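Local coordinates for envelope glycoprotein E (Human herpesvirus 1, PDB 2GIY) that forms with gI an IgG Fc receptor on the virion surface and, in the same heterodimer, is required for cell-to-cell spread of the virus, at residues V49-F54 against L124-A129; F54-P57 against E62-I65; L133-R136 against Q141-G144. All coordinates share one frame; numbering follows the deposited sequence.

Contact 1 of 3, residues V49-F54 against L124-A129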
ATOM      1  N   VAL A  49     -14.615   7.046   2.225  1.00 10.71           N
ATOM      2  CA  VAL A  49     -13.562   7.315   1.254  1.00 10.56           C
ATOM      3  C   VAL A  49     -13.546   8.833   1.188  1.00 10.98           C
ATOM      4  O   VAL A  49     -14.491   9.460   0.711  1.00 10.99           O
ATOM      5  CB  VAL A  49     -13.883   6.707  -0.122  1.00 10.61           C
ATOM      6  CG1 VAL A  49     -12.824   7.130  -1.140  1.00 11.29           C
ATOM      7  CG2 VAL A  49     -13.925   5.182  -0.009  1.00 12.63           C
ATOM      8  N   VAL A  50     -12.465   9.420   1.682  1.00  9.80           N
ATOM      9  CA  VAL A  50     -12.351  10.868   1.754  1.00 10.21           C
ATOM     10  C   VAL A  50     -11.309  11.471   0.837  1.00 11.33           C
ATOM     11  O   VAL A  50     -10.181  10.984   0.766  1.00 11.76           O
ATOM     12  CB  VAL A  50     -12.003  11.307   3.205  1.00 10.57           C
ATOM     13  CG1 VAL A  50     -11.834  12.817   3.275  1.00 12.06           C
ATOM     14  CG2 VAL A  50     -13.085  10.842   4.170  1.00 12.51           C
ATOM     15  N   TRP A  51     -11.696  12.535   0.137  1.00 10.54           N
ATOM     16  CA  TRP A  51     -10.778  13.249  -0.737  1.00  9.98           C
ATOM     17  C   TRP A  51     -10.423  14.564  -0.060  1.00 11.49           C
ATOM     18  O   TRP A  51     -11.304  15.302   0.384  1.00 10.66           O
ATOM     19  CB  TRP A  51     -11.403  13.553  -2.109  1.00 10.78           C
ATOM     20  CG  TRP A  51     -11.332  12.410  -3.070  1.00 12.42           C
ATOM     21  CD1 TRP A  51     -12.328  11.520  -3.363  1.00 13.47           C
ATOM     22  CD2 TRP A  51     -10.196  12.013  -3.849  1.00 12.35           C
ATOM     23  NE1 TRP A  51     -11.880  10.597  -4.276  1.00 12.00           N
ATOM     24  CE2 TRP A  51     -10.576  10.875  -4.592  1.00 13.12           C
ATOM     25  CE3 TRP A  51      -8.893  12.511  -3.990  1.00 12.46           C
ATOM     26  CZ2 TRP A  51      -9.698  10.218  -5.467  1.00 12.45           C
ATOM     27  CZ3 TRP A  51      -8.013  11.855  -4.863  1.00 12.51           C
ATOM     28  CH2 TRP A  51      -8.425  10.723  -5.589  1.00 14.70           C
ATOM     29  N   LEU A  52      -9.129  14.842   0.026  1.00 10.56           N
ATOM     30  CA  LEU A  52      -8.640  16.074   0.629  1.00 10.92           C
ATOM     31  C   LEU A  52      -7.874  16.818  -0.459  1.00 11.46           C
ATOM     32  O   LEU A  52      -7.208  16.195  -1.286  1.00 12.37           O
ATOM     33  CB  LEU A  52      -7.707  15.759   1.803  1.00  9.93           C
ATOM     34  CG  LEU A  52      -8.305  14.893   2.912  1.00 10.82           C
ATOM     35  CD1 LEU A  52      -7.232  14.604   3.963  1.00 12.12           C
ATOM     36  CD2 LEU A  52      -9.504  15.605   3.537  1.00 10.05           C
ATOM     37  N   ARG A  53      -7.986  18.143  -0.466  1.00 11.44           N
ATOM     38  CA  ARG A  53      -7.321  18.985  -1.458  1.00 11.82           C
ATOM     39  C   ARG A  53      -6.419  19.991  -0.735  1.00 10.35           C
ATOM     40  O   ARG A  53      -6.841  20.642   0.220  1.00 11.90           O
ATOM     41  CB  ARG A  53      -8.379  19.731  -2.287  1.00 14.42           C
ATOM     42  CG  ARG A  53      -7.840  20.614  -3.407  1.00 18.01           C
ATOM     43  CD  ARG A  53      -8.972  21.389  -4.091  1.00 18.81           C
ATOM     44  NE  ARG A  53      -9.716  22.196  -3.123  1.00 20.81           N
ATOM     45  CZ  ARG A  53     -10.724  23.013  -3.421  1.00 24.98           C
ATOM     46  NH1 ARG A  53     -11.134  23.152  -4.678  1.00 19.64           N
ATOM     47  NH2 ARG A  53     -11.327  23.695  -2.452  1.00 25.20           N
ATOM     48  N   PHE A  54      -5.180  20.120  -1.193  1.00  9.87           N
ATOM     49  CA  PHE A  54      -4.243  21.045  -0.571  1.00  9.75           C
ATOM     50  C   PHE A  54      -3.696  22.063  -1.555  1.00 10.89           C
ATOM     51  O   PHE A  54      -3.291  21.719  -2.671  1.00  9.57           O
ATOM     52  CB  PHE A  54      -3.077  20.272   0.054  1.00  9.77           C
ATOM     53  CG  PHE A  54      -3.476  19.414   1.223  1.00 10.18           C
ATOM     54  CD1 PHE A  54      -3.506  19.938   2.512  1.00 13.03           C
ATOM     55  CD2 PHE A  54      -3.838  18.085   1.032  1.00  9.76           C
ATOM     56  CE1 PHE A  54      -3.894  19.149   3.599  1.00 11.69           C
ATOM     57  CE2 PHE A  54      -4.228  17.286   2.108  1.00 11.43           C
ATOM     58  CZ  PHE A  54      -4.256  17.821   3.398  1.00 10.46           C
ATOM     59  N   LEU A 124     -15.896  20.131 -11.040  1.00 15.56           N
ATOM     60  CA  LEU A 124     -15.624  18.904 -10.290  1.00 17.99           C
ATOM     61  C   LEU A 124     -16.903  18.097 -10.083  1.00 19.24           C
ATOM     62  O   LEU A 124     -17.957  18.655  -9.783  1.00 20.42           O
ATOM     63  CB  LEU A 124     -15.021  19.237  -8.924  1.00 16.24           C
ATOM     64  CG  LEU A 124     -14.599  18.045  -8.059  1.00 16.06           C
ATOM     65  CD1 LEU A 124     -13.402  17.356  -8.684  1.00 14.38           C
ATOM     66  CD2 LEU A 124     -14.260  18.521  -6.651  1.00 15.94           C
ATOM     67  N   ALA A 125     -16.805  16.781 -10.236  1.00 19.89           N
ATOM     68  CA  ALA A 125     -17.967  15.921 -10.051  1.00 20.79           C
ATOM     69  C   ALA A 125     -17.567  14.507  -9.662  1.00 23.33           C
ATOM     70  O   ALA A 125     -16.481  14.036 -10.012  1.00 19.01           O
ATOM     71  CB  ALA A 125     -18.808  15.887 -11.326  1.00 22.52           C
ATOM     72  N   TRP A 126     -18.459  13.854  -8.921  1.00 24.97           N
ATOM     73  CA  TRP A 126     -18.274  12.478  -8.480  1.00 27.87           C
ATOM     74  C   TRP A 126     -18.533  11.600  -9.692  1.00 28.79           C
ATOM     75  O   TRP A 126     -19.616  11.662 -10.290  1.00 27.33           O
ATOM     76  CB  TRP A 126     -19.314  12.103  -7.417  1.00 26.49           C
ATOM     77  CG  TRP A 126     -18.883  12.183  -5.980  1.00 27.58           C
ATOM     78  CD1 TRP A 126     -19.517  12.859  -4.981  1.00 28.25           C
ATOM     79  CD2 TRP A 126     -17.781  11.500  -5.363  1.00 26.99           C
ATOM     80  NE1 TRP A 126     -18.888  12.638  -3.779  1.00 28.10           N
ATOM     81  CE2 TRP A 126     -17.822  11.807  -3.984  1.00 27.93           C
ATOM     82  CE3 TRP A 126     -16.771  10.655  -5.839  1.00 26.37           C
ATOM     83  CZ2 TRP A 126     -16.886  11.301  -3.075  1.00 27.55           C
ATOM     84  CZ3 TRP A 126     -15.842  10.151  -4.935  1.00 27.85           C
ATOM     85  CH2 TRP A 126     -15.908  10.476  -3.567  1.00 28.48           C
ATOM     86  N   GLN A 127     -17.556  10.785 -10.064  1.00 30.80           N
ATOM     87  CA  GLN A 127     -17.768   9.883 -11.181  1.00 29.85           C
ATOM     88  C   GLN A 127     -18.906   8.983 -10.700  1.00 30.25           C
ATOM     89  O   GLN A 127     -18.774   8.314  -9.674  1.00 30.60           O
ATOM     90  CB  GLN A 127     -16.502   9.067 -11.450  1.00 29.68           C
ATOM     91  CG  GLN A 127     -16.634   8.109 -12.626  1.00 32.51           C
ATOM     92  CD  GLN A 127     -15.302   7.529 -13.053  1.00 32.60           C
ATOM     93  OE1 GLN A 127     -15.195   6.205 -13.028  1.00 32.83           O
ATOM     94  NE2 GLN A 127     -14.380   8.263 -13.407  1.00 32.45           N
ATOM     95  N   ALA A 128     -20.026   8.990 -11.419  1.00 28.64           N
ATOM     96  CA  ALA A 128     -21.196   8.190 -11.044  1.00 28.67           C
ATOM     97  C   ALA A 128     -20.816   6.813 -10.513  1.00 28.26           C
ATOM     98  O   ALA A 128     -20.056   6.082 -11.150  1.00 28.18           O
ATOM     99  CB  ALA A 128     -22.142   8.047 -12.244  1.00 28.54           C
ATOM    100  N   ALA A 129     -21.357   6.471  -9.345  1.00 26.81           N
ATOM    101  CA  ALA A 129     -21.099   5.193  -8.699  1.00 27.01           C
ATOM    102  C   ALA A 129     -19.604   4.879  -8.639  1.00 26.82           C
ATOM    103  O   ALA A 129     -19.194   3.736  -8.843  1.00 28.03           O
ATOM    104  CB  ALA A 129     -21.836   4.082  -9.438  1.00 29.16           C
TER
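Trp51 and Trp126 meet through a small patch of ring atoms. The pyrrole side of Trp51 touches the outer end of the Trp126 benzene ring. The closest pair is Trp51 CD1 and Trp126 CH2, 3.7 Å apart, and CH2 lies at the edge of the Trp51 ring, near its plane. Trp126 CZ3 sits 4.0 Å from Trp51 NE1. The ring planes are turned 66° against each other, with the nearest ring centroids 5.6 Å apart, and the side chains cross obliquely.

This is the tight part of the contact. Trp51 is buried, and its NE1 is satisfied by Val131 O. Its CB points toward the facing strand, and CG lies anti to the carbonyl carbon (chi1 -82°), which brings the pyrrole side to Trp126. The backbones stay well apart, with 10.8 Å between Trp51 CA and Trp126 CA, so long side chains must span the gap. The looser side is that of Trp126, which is partly exposed. Its NE1 bonds to His117 O, and its ring makes a cation-pi contact with Arg98. Arg53 is exposed and has a long, weak ion pair with Glu119.

Strand 45-54 runs between strands 96-103 and 144-152 in the large sheet of the Ig V domain. Its Trp51 packs on Cys148 and Val33, probably in the place of the core tryptophan of such domains. Strand 124-126 edges the facing sheet, next to strand 133-135.

Contact 2 of 3, residues F54-P57 against E62-I65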
ATOM      1  N   PHE A  54      -5.180  20.120  -1.193  1.00  9.87           N
ATOM      2  CA  PHE A  54      -4.243  21.045  -0.571  1.00  9.75           C
ATOM      3  C   PHE A  54      -3.696  22.063  -1.555  1.00 10.89           C
ATOM      4  O   PHE A  54      -3.291  21.719  -2.671  1.00  9.57           O
ATOM      5  CB  PHE A  54      -3.077  20.272   0.054  1.00  9.77           C
ATOM      6  CG  PHE A  54      -3.476  19.414   1.223  1.00 10.18           C
ATOM      7  CD1 PHE A  54      -3.506  19.938   2.512  1.00 13.03           C
ATOM      8  CD2 PHE A  54      -3.838  18.085   1.032  1.00  9.76           C
ATOM      9  CE1 PHE A  54      -3.894  19.149   3.599  1.00 11.69           C
ATOM     10  CE2 PHE A  54      -4.228  17.286   2.108  1.00 11.43           C
ATOM     11  CZ  PHE A  54      -4.256  17.821   3.398  1.00 10.46           C
ATOM     12  N   ASP A  55      -3.701  23.320  -1.134  1.00  8.90           N
ATOM     13  CA  ASP A  55      -3.176  24.407  -1.947  1.00 10.78           C
ATOM     14  C   ASP A  55      -1.668  24.209  -2.102  1.00 10.65           C
ATOM     15  O   ASP A  55      -0.981  23.822  -1.148  1.00 11.67           O
ATOM     16  CB  ASP A  55      -3.451  25.747  -1.256  1.00 10.61           C
ATOM     17  CG  ASP A  55      -2.783  26.917  -1.957  1.00 12.93           C
ATOM     18  OD1 ASP A  55      -3.264  27.329  -3.031  1.00 11.92           O
ATOM     19  OD2 ASP A  55      -1.768  27.424  -1.429  1.00 12.33           O
ATOM     20  N   VAL A  56      -1.162  24.458  -3.307  1.00 11.11           N
ATOM     21  CA  VAL A  56       0.265  24.331  -3.588  1.00 10.94           C
ATOM     22  C   VAL A  56       0.782  25.698  -4.039  1.00 10.83           C
ATOM     23  O   VAL A  56       0.666  26.066  -5.207  1.00 10.59           O
ATOM     24  CB  VAL A  56       0.536  23.279  -4.698  1.00 10.94           C
ATOM     25  CG1 VAL A  56       2.042  23.184  -4.982  1.00 10.90           C
ATOM     26  CG2 VAL A  56       0.016  21.916  -4.257  1.00 11.60           C
ATOM     27  N   PRO A  57       1.342  26.477  -3.102  1.00 10.87           N
ATOM     28  CA  PRO A  57       1.859  27.804  -3.446  1.00 11.39           C
ATOM     29  C   PRO A  57       2.932  27.763  -4.526  1.00 11.75           C
ATOM     30  O   PRO A  57       3.729  26.833  -4.595  1.00 12.29           O
ATOM     31  CB  PRO A  57       2.407  28.318  -2.119  1.00 11.91           C
ATOM     32  CG  PRO A  57       1.495  27.675  -1.110  1.00 12.41           C
ATOM     33  CD  PRO A  57       1.395  26.258  -1.645  1.00 11.66           C
ATOM     34  N   GLU A  62       8.569  22.214  -3.087  1.00 17.75           N
ATOM     35  CA  GLU A  62       7.919  20.916  -3.074  1.00 18.68           C
ATOM     36  C   GLU A  62       6.914  20.866  -1.937  1.00 17.68           C
ATOM     37  O   GLU A  62       7.001  21.641  -0.982  1.00 17.78           O
ATOM     38  CB  GLU A  62       8.958  19.811  -2.889  1.00 22.52           C
ATOM     39  CG  GLU A  62       9.907  20.057  -1.731  1.00 27.77           C
ATOM     40  CD  GLU A  62      10.945  18.962  -1.591  1.00 30.38           C
ATOM     41  OE1 GLU A  62      11.636  18.668  -2.589  1.00 30.41           O
ATOM     42  OE2 GLU A  62      11.067  18.399  -0.480  1.00 32.60           O
ATOM     43  N   MET A  63       5.952  19.959  -2.051  1.00 15.80           N
ATOM     44  CA  MET A  63       4.946  19.792  -1.015  1.00 14.33           C
ATOM     45  C   MET A  63       5.418  18.657  -0.128  1.00 15.04           C
ATOM     46  O   MET A  63       6.019  17.703  -0.610  1.00 15.63           O
ATOM     47  CB  MET A  63       3.588  19.440  -1.632  1.00 13.96           C
ATOM     48  CG  MET A  63       2.915  20.601  -2.349  1.00 16.95           C
ATOM     49  SD  MET A  63       2.547  21.946  -1.204  1.00 17.58           S
ATOM     50  CE  MET A  63       1.351  21.156  -0.157  1.00 17.32           C
ATOM     51  N   ARG A  64       5.159  18.764   1.167  1.00 14.75           N
ATOM     52  CA  ARG A  64       5.561  17.718   2.088  1.00 15.76           C
ATOM     53  C   ARG A  64       4.348  17.160   2.815  1.00 15.33           C
ATOM     54  O   ARG A  64       3.596  17.900   3.443  1.00 14.21           O
ATOM     55  CB  ARG A  64       6.586  18.261   3.080  1.00 19.35           C
ATOM     56  CG  ARG A  64       7.802  18.830   2.377  1.00 22.16           C
ATOM     57  CD  ARG A  64       8.989  18.976   3.294  1.00 26.96           C
ATOM     58  NE  ARG A  64      10.142  19.497   2.563  1.00 32.29           N
ATOM     59  CZ  ARG A  64      11.377  19.545   3.048  1.00 34.81           C
ATOM     60  NH1 ARG A  64      11.626  19.101   4.272  1.00 35.89           N
ATOM     61  NH2 ARG A  64      12.363  20.039   2.308  1.00 36.78           N
ATOM     62  N   ILE A  65       4.159  15.849   2.704  1.00 13.31           N
ATOM     63  CA  ILE A  65       3.042  15.168   3.344  1.00 13.36           C
ATOM     64  C   ILE A  65       3.528  14.544   4.650  1.00 14.09           C
ATOM     65  O   ILE A  65       4.422  13.700   4.640  1.00 14.57           O
ATOM     66  CB  ILE A  65       2.469  14.049   2.416  1.00 13.53           C
ATOM     67  CG1 ILE A  65       1.943  14.668   1.115  1.00 14.99           C
ATOM     68  CG2 ILE A  65       1.349  13.294   3.129  1.00 14.59           C
ATOM     69  CD1 ILE A  65       1.618  13.654   0.025  1.00 12.26           C
TER
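Met63 folds its side chain against Val56. The two join the end of a large-sheet strand of the Ig V domain to strand 63-66, which follows it in the chain. Residues 54-57 leave strand 45-54, and the chain then turns back into strand 63-66. That strand lies between strands 87-88 and 173-176 in a small parallel sheet beside the Ig core. Cys60, in the turn, is known to pair with Cys86, which shares a backbone bond with Arg64.

Met63 gives most of the buried surface. It is bent at both later torsions (chi2 -63°, chi3 -65°). The thioether therefore curls back, and CG, SD and CE all face residues 55-57. Val56 gives the next largest share. With CG1 anti to the backbone N (chi1 179°), it turns both methyls to the methionine. Val56 CG2 is 3.7 Å from Met63 CG, and Val56 CG1 is 3.8 Å from that same Met63 CG. The sulfur is a little farther off, with Met63 SD 4.0 Å from Val56 CG2. Pro57 adds a looser touch, its CD lying 4.5 Å from Met63 SD.

Leu145 of strand 144-152 touches Val56, Met63 and Ile65, so the contact rests on the large sheet. Phe54 gives little surface here and packs on Leu147. On the other side of the strand, Glu62 OE2 and Arg64 NE form a salt bridge at 3.4 Å, near Val174. Asp55 CB points away from residues 62-65, but its carbonyl stays in the contact: the terminal methyl, Met63 CE, comes to 3.7 Å from Asp55 O.

Contact 3 of 3, residues L133-R136 against Q141-G144; sequences LEFR and QHSG
The imidazole of His142 is covered on both faces. Phe135 comes to one of them edge-on, and Gln141 CG sits over the centre of the other, 3.7 Å above the ring plane. The pair is a T-shaped (edge-to-face) one. The planes stand at 79° and the centroids are 5.5 Å apart. His142 CG lies anti to the carbonyl carbon (chi1 -63°), which turns the ring face to the phenyl edge. The edge atom Phe135 CD2 reaches His142 CG at 3.7 Å. The same phenyl edge also meets the aliphatic part of the histidine, with Phe135 CE2 3.9 Å from His142 CB. Phe135 also meets the ring of Phe29, the planes there at about 15°.

Next to Phe135, Arg136 CB points away from residues 141-144, and the guanidinium lies beside Glu134. Its NE and NH2 both reach Glu134 OE1, from the same face of the carboxylate, in a salt bridge. The bond from Arg136 NH2 to Glu134 OE1 is 2.9 Å long. The oxygen lies almost in the guanidinium plane.

Residues 142-148 match the Asp-x-Gly-x-Tyr-x-Cys signature of Ig V domains, with histidine at the first position. Tyr146 OH bonds to His142 O, the arrangement of a tyrosine corner. Ser143 OG bonds to Gln169 and Thr166.

The edge of His142 is fixed at both nitrogens. NE2 donates to Pro122 O, and ND1 accepts from Ser139 N. This pattern fits a neutral ring protonated at NE2. Such a tautomer would satisfy its polar atoms in a buried place while carbon atoms of Phe135 and Gln141 cover its faces.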
ATOM      1  N   LEU A 133     -12.574  11.053  -8.967  1.00 13.16           N
ATOM      2  CA  LEU A 133     -12.989  12.429  -9.209  1.00 13.65           C
ATOM      3  C   LEU A 133     -12.864  12.740 -10.690  1.00 13.41           C
ATOM      4  O   LEU A 133     -11.904  12.323 -11.338  1.00 13.82           O
ATOM      5  CB  LEU A 133     -12.088  13.401  -8.443  1.00 10.57           C
ATOM      6  CG  LEU A 133     -12.029  13.291  -6.920  1.00 12.51           C
ATOM      7  CD1 LEU A 133     -11.003  14.293  -6.393  1.00 12.65           C
ATOM      8  CD2 LEU A 133     -13.406  13.559  -6.325  1.00 12.82           C
ATOM      9  N   GLU A 134     -13.827  13.484 -11.221  1.00 13.95           N
ATOM     10  CA  GLU A 134     -13.788  13.871 -12.618  1.00 15.89           C
ATOM     11  C   GLU A 134     -13.677  15.382 -12.731  1.00 16.65           C
ATOM     12  O   GLU A 134     -14.363  16.116 -12.020  1.00 16.60           O
ATOM     13  CB  GLU A 134     -15.038  13.390 -13.357  1.00 19.68           C
ATOM     14  CG  GLU A 134     -14.943  11.958 -13.840  1.00 23.20           C
ATOM     15  CD  GLU A 134     -16.067  11.592 -14.785  1.00 25.40           C
ATOM     16  OE1 GLU A 134     -16.458  12.454 -15.600  1.00 26.97           O
ATOM     17  OE2 GLU A 134     -16.548  10.442 -14.720  1.00 27.52           O
ATOM     18  N   PHE A 135     -12.802  15.833 -13.625  1.00 15.58           N
ATOM     19  CA  PHE A 135     -12.586  17.255 -13.866  1.00 14.48           C
ATOM     20  C   PHE A 135     -13.003  17.589 -15.298  1.00 14.88           C
ATOM     21  O   PHE A 135     -12.437  17.059 -16.256  1.00 15.94           O
ATOM     22  CB  PHE A 135     -11.109  17.612 -13.667  1.00 14.41           C
ATOM     23  CG  PHE A 135     -10.606  17.371 -12.267  1.00 14.43           C
ATOM     24  CD1 PHE A 135     -10.377  16.078 -11.804  1.00 15.21           C
ATOM     25  CD2 PHE A 135     -10.357  18.442 -11.412  1.00 15.67           C
ATOM     26  CE1 PHE A 135      -9.905  15.856 -10.509  1.00 16.14           C
ATOM     27  CE2 PHE A 135      -9.885  18.229 -10.115  1.00 14.79           C
ATOM     28  CZ  PHE A 135      -9.660  16.932  -9.666  1.00 14.44           C
ATOM     29  N   ARG A 136     -13.999  18.458 -15.434  1.00 15.57           N
ATOM     30  CA  ARG A 136     -14.500  18.869 -16.744  1.00 18.07           C
ATOM     31  C   ARG A 136     -13.981  20.267 -17.065  1.00 17.41           C
ATOM     32  O   ARG A 136     -14.020  21.153 -16.211  1.00 18.42           O
ATOM     33  CB  ARG A 136     -16.036  18.883 -16.754  1.00 17.52           C
ATOM     34  CG  ARG A 136     -16.708  17.508 -16.785  1.00 21.29           C
ATOM     35  CD  ARG A 136     -16.464  16.700 -15.515  1.00 21.88           C
ATOM     36  NE  ARG A 136     -17.128  15.394 -15.576  1.00 24.88           N
ATOM     37  CZ  ARG A 136     -18.440  15.211 -15.455  1.00 24.59           C
ATOM     38  NH1 ARG A 136     -19.244  16.249 -15.257  1.00 24.18           N
ATOM     39  NH2 ARG A 136     -18.954  13.990 -15.546  1.00 24.54           N
ATOM     40  N   GLN A 141      -7.346  26.495 -11.642  1.00 12.01           N
ATOM     41  CA  GLN A 141      -7.965  26.533 -10.314  1.00 14.18           C
ATOM     42  C   GLN A 141      -8.014  25.138  -9.679  1.00 13.79           C
ATOM     43  O   GLN A 141      -8.097  25.005  -8.457  1.00 13.27           O
ATOM     44  CB  GLN A 141      -9.396  27.084 -10.410  1.00 17.07           C
ATOM     45  CG  GLN A 141     -10.434  26.009 -10.757  1.00 24.99           C
ATOM     46  CD  GLN A 141     -11.752  26.563 -11.263  1.00 30.06           C
ATOM     47  OE1 GLN A 141     -11.840  27.065 -12.385  1.00 32.66           O
ATOM     48  NE2 GLN A 141     -12.790  26.471 -10.438  1.00 33.93           N
ATOM     49  N   HIS A 142      -7.971  24.104 -10.514  1.00 12.64           N
ATOM     50  CA  HIS A 142      -8.036  22.721 -10.031  1.00 12.09           C
ATOM     51  C   HIS A 142      -6.691  22.132  -9.612  1.00 10.94           C
ATOM     52  O   HIS A 142      -6.646  21.064  -9.006  1.00 11.72           O
ATOM     53  CB  HIS A 142      -8.652  21.823 -11.109  1.00 13.30           C
ATOM     54  CG  HIS A 142     -10.064  22.175 -11.451  1.00 14.39           C
ATOM     55  ND1 HIS A 142     -10.477  22.432 -12.741  1.00 16.09           N
ATOM     56  CD2 HIS A 142     -11.164  22.303 -10.672  1.00 13.91           C
ATOM     57  CE1 HIS A 142     -11.769  22.703 -12.742  1.00 16.81           C
ATOM     58  NE2 HIS A 142     -12.210  22.631 -11.499  1.00 15.93           N
ATOM     59  N   SER A 143      -5.601  22.820  -9.932  1.00  9.32           N
ATOM     60  CA  SER A 143      -4.273  22.326  -9.600  1.00 10.16           C
ATOM     61  C   SER A 143      -4.017  22.278  -8.098  1.00 11.21           C
ATOM     62  O   SER A 143      -4.363  23.208  -7.369  1.00 12.48           O
ATOM     63  CB  SER A 143      -3.211  23.196 -10.279  1.00 11.16           C
ATOM     64  OG  SER A 143      -3.374  23.163 -11.694  1.00 12.13           O
ATOM     65  N   GLY A 144      -3.407  21.188  -7.644  1.00  9.32           N
ATOM     66  CA  GLY A 144      -3.109  21.060  -6.232  1.00 10.26           C
ATOM     67  C   GLY A 144      -2.722  19.649  -5.847  1.00 10.67           C
ATOM     68  O   GLY A 144      -2.571  18.777  -6.708  1.00 11.10           O
TER

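From the N terminus, strand 45-54 comes first and opens both contact 1 and contact 2, which share Phe54. Contact 2 closes at once, over the four-residue turn from 58 to 61. Contact 1 closes only after 69 residues, at strand 124-126, so contact 2 nests inside its loop. Contact 3 follows in series and closes another four-residue turn before strand 144-152. Contacts 1 and 3 adjoin: strands 124-126 and 133-135 pair, and Trp51 packs on Leu133. Contacts 2 and 3 touch where Val56 meets Gly144. Contact 1 ties the two sheets together, contact 2 adds the small parallel sheet, and contact 3 links the sheets at the turn.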